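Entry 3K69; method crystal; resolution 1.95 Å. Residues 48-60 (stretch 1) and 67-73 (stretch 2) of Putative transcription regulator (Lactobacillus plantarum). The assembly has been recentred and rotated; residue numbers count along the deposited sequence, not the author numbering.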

# COMPACT_ATOMS: atom_id res chain seq x y z
N ILE A 48 -1.96 -2.39 20.36
CA ILE A 48 -3.08 -1.78 19.63
C ILE A 48 -4.25 -1.42 20.57
O ILE A 48 -4.84 -0.36 20.44
CB ILE A 48 -3.53 -2.67 18.44
CG1 ILE A 48 -2.51 -2.52 17.33
CG2 ILE A 48 -4.92 -2.22 17.89
CD1 ILE A 48 -2.40 -1.06 16.79
N LEU A 49 -4.57 -2.30 21.52
CA LEU A 49 -5.65 -2.04 22.47
C LEU A 49 -5.31 -0.78 23.30
O LEU A 49 -6.18 0.03 23.57
CB LEU A 49 -5.92 -3.23 23.35
CG LEU A 49 -6.50 -4.48 22.69
CD1 LEU A 49 -6.61 -5.62 23.73
CD2 LEU A 49 -7.84 -4.21 22.04
N SER A 50 -4.03 -0.64 23.65
CA SER A 50 -3.52 0.51 24.38
C SER A 50 -3.65 1.79 23.56
O SER A 50 -4.16 2.79 24.04
CB SER A 50 -2.08 0.27 24.79
OG SER A 50 -1.43 1.47 25.09
N VAL A 51 -3.24 1.72 22.29
CA VAL A 51 -3.39 2.85 21.34
C VAL A 51 -4.88 3.26 21.18
O VAL A 51 -5.22 4.45 21.16
CB VAL A 51 -2.71 2.54 19.97
CG1 VAL A 51 -3.00 3.62 18.94
CG2 VAL A 51 -1.22 2.40 20.14
N LEU A 52 -5.76 2.29 21.08
CA LEU A 52 -7.19 2.60 20.92
C LEU A 52 -7.74 3.26 22.20
O LEU A 52 -8.47 4.24 22.12
CB LEU A 52 -7.96 1.33 20.62
CG LEU A 52 -7.78 0.74 19.22
CD1 LEU A 52 -8.56 -0.59 19.17
CD2 LEU A 52 -8.23 1.75 18.10
N HIS A 53 -7.38 2.70 23.35
CA HIS A 53 -7.67 3.28 24.64
C HIS A 53 -7.15 4.72 24.79
O HIS A 53 -7.92 5.58 25.12
CB HIS A 53 -7.11 2.45 25.77
CG HIS A 53 -7.46 2.98 27.12
ND1 HIS A 53 -8.73 3.42 27.44
CD2 HIS A 53 -6.72 3.15 28.23
CE1 HIS A 53 -8.74 3.85 28.69
NE2 HIS A 53 -7.54 3.67 29.20
N LYS A 54 -5.87 4.96 24.53
CA LYS A 54 -5.29 6.30 24.65
C LYS A 54 -5.97 7.34 23.78
O LYS A 54 -5.98 8.52 24.11
CB LYS A 54 -3.78 6.28 24.33
CG LYS A 54 -2.98 5.55 25.38
CD LYS A 54 -1.48 5.42 25.03
CE LYS A 54 -0.74 4.77 26.21
NZ LYS A 54 0.75 4.85 26.14
N HIS A 55 -6.55 6.91 22.66
CA HIS A 55 -7.19 7.81 21.72
C HIS A 55 -8.72 7.86 21.80
O HIS A 55 -9.36 8.43 20.94
CB HIS A 55 -6.72 7.48 20.32
CG HIS A 55 -5.28 7.84 20.09
ND1 HIS A 55 -4.26 6.95 20.29
CD2 HIS A 55 -4.70 9.01 19.73
CE1 HIS A 55 -3.10 7.55 20.06
NE2 HIS A 55 -3.35 8.80 19.71
N GLY A 56 -9.28 7.28 22.85
CA GLY A 56 -10.68 7.47 23.19
C GLY A 56 -11.66 6.48 22.60
O GLY A 56 -12.85 6.68 22.76
N TYR A 57 -11.19 5.42 21.93
CA TYR A 57 -12.09 4.43 21.32
C TYR A 57 -12.76 3.54 22.34
O TYR A 57 -13.91 3.14 22.14
CB TYR A 57 -11.37 3.52 20.28
CG TYR A 57 -11.01 4.24 19.01
CD1 TYR A 57 -9.83 4.97 18.90
CD2 TYR A 57 -11.83 4.17 17.90
CE1 TYR A 57 -9.50 5.64 17.69
CE2 TYR A 57 -11.53 4.84 16.71
CZ TYR A 57 -10.37 5.60 16.62
OH TYR A 57 -10.07 6.20 15.43
N LEU A 58 -12.04 3.24 23.42
CA LEU A 58 -12.37 2.19 24.36
C LEU A 58 -12.07 2.73 25.74
O LEU A 58 -11.15 3.52 25.90
CB LEU A 58 -11.45 0.98 24.13
CG LEU A 58 -11.38 0.30 22.80
CD1 LEU A 58 -10.41 -0.88 22.85
CD2 LEU A 58 -12.80 -0.12 22.41
N THR A 59 -12.87 2.33 26.73
CA THR A 59 -12.48 2.47 28.12
C THR A 59 -11.63 1.26 28.55
O THR A 59 -11.67 0.22 27.92
CB THR A 59 -13.68 2.59 29.08
OG1 THR A 59 -14.37 1.35 29.11
CG2 THR A 59 -14.61 3.74 28.65
N GLY A 60 -10.84 1.41 29.61
CA GLY A 60 -9.90 0.37 30.01
C GLY A 60 -9.55 0.30 31.50
O GLY A 60 -8.45 0.66 31.87
N GLY A 67 -10.74 -4.64 32.36
CA GLY A 67 -10.69 -4.91 30.95
C GLY A 67 -11.25 -3.78 30.14
O GLY A 67 -11.71 -2.78 30.71
N TYR A 68 -11.27 -3.99 28.84
CA TYR A 68 -11.74 -3.02 27.87
C TYR A 68 -13.23 -3.09 27.66
O TYR A 68 -13.87 -4.13 27.72
CB TYR A 68 -11.01 -3.22 26.54
CG TYR A 68 -9.52 -2.99 26.64
CD1 TYR A 68 -9.01 -1.69 26.70
CD2 TYR A 68 -8.61 -4.05 26.70
CE1 TYR A 68 -7.65 -1.46 26.80
CE2 TYR A 68 -7.22 -3.82 26.81
CZ TYR A 68 -6.76 -2.51 26.86
OH TYR A 68 -5.40 -2.23 27.00
N GLN A 69 -13.78 -1.93 27.37
CA GLN A 69 -15.20 -1.83 27.17
C GLN A 69 -15.45 -0.72 26.11
O GLN A 69 -14.70 0.26 25.97
CB GLN A 69 -15.91 -1.59 28.50
CG GLN A 69 -17.44 -1.66 28.42
CD GLN A 69 -18.10 -1.67 29.81
OE1 GLN A 69 -17.63 -1.02 30.74
NE2 GLN A 69 -19.17 -2.45 29.95
N LEU A 70 -16.44 -0.96 25.28
CA LEU A 70 -16.85 -0.02 24.27
C LEU A 70 -18.16 0.58 24.74
O LEU A 70 -19.10 -0.15 25.01
CB LEU A 70 -17.07 -0.74 22.93
CG LEU A 70 -17.38 0.13 21.75
CD1 LEU A 70 -16.22 1.06 21.38
CD2 LEU A 70 -17.87 -0.72 20.48
N ASP A 71 -18.22 1.90 24.77
CA ASP A 71 -19.45 2.60 25.07
C ASP A 71 -19.71 3.73 24.08
O ASP A 71 -20.55 4.58 24.35
CB ASP A 71 -19.50 3.11 26.53
CG ASP A 71 -18.38 4.10 26.88
OD1 ASP A 71 -17.74 4.67 25.97
OD2 ASP A 71 -18.12 4.33 28.09
N LEU A 72 -19.04 3.73 22.94
CA LEU A 72 -19.30 4.71 21.88
C LEU A 72 -19.88 3.99 20.65
O LEU A 72 -19.89 2.75 20.58
CB LEU A 72 -18.02 5.50 21.56
CG LEU A 72 -17.43 6.31 22.74
CD1 LEU A 72 -16.00 6.70 22.39
CD2 LEU A 72 -18.25 7.57 23.05
N ALA A 73 -20.38 4.79 19.69
CA ALA A 73 -21.07 4.27 18.52
C ALA A 73 -20.08 4.03 17.39
O ALA A 73 -19.27 4.92 17.09
CB ALA A 73 -22.12 5.29 18.04
O HOH W 1 -15.82 3.40 24.20
O HOH W 2 -13.25 -0.59 31.01
O HOH W 3 -17.17 1.77 29.85

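A short antiparallel pairing fixes its register with very few backbone hydrogen bonds and leaves the side chains to anchor it to the neighbouring helix; these two stretches of a putative transcription regulator illustrate the principle. Thr 59 and Gln 69 form a hydrogen-bonded antiparallel pair: Thr 59 N donates to Gln 69 O at 2.9 Å, and Gln 69 N returns the bond to Thr 59 O at 3.1 Å. The next pair, Gly 60 with Tyr 68, is of the non-hydrogen-bonded kind, and its CA atoms lie 4.4 Å apart. Between the two, Tyr 68 CA approaches Thr 59 O at 3.2 Å, a CA-H...O contact that supplements the conventional bonds.

Tyr 68 covers the most surface. Its ring reaches from the strand to the helix, whose axis runs at 50° to that of strand 67-69. There Leu 49 CB sits 4.1 Å from the centroid of the Tyr 68 ring, an off-centre CH-pi contact, while Leu 49 CD1 packs 3.6 Å from Tyr 68 CE2. His 53 CB meets the ring edge, 4.1 Å from Tyr 68 CE1. The same histidine ties the helix to the segment that follows it, His 53 ND1 donating to Leu 58 O at 2.9 Å. Gly 60 suits this crowded side of the sheet: a CB there would come within 3.3 Å of Tyr 68 CE1.

Thr 59, second in covered area, shares the other face with Gln 69 and works through water. Its OG1 lies 2.9 Å from water 3, which donates to Gln 69 OE1 at 3.0 Å and to Asp 71 OD2 at 3.2 Å. Its methyl contributes too, with Thr 59 CG2 3.6 Å from Asp 71 OD2.

Beyond the paired residues, apolar packing continues the contact, as Leu 58 CD2 meets Leu 70 CD1 at 3.8 Å.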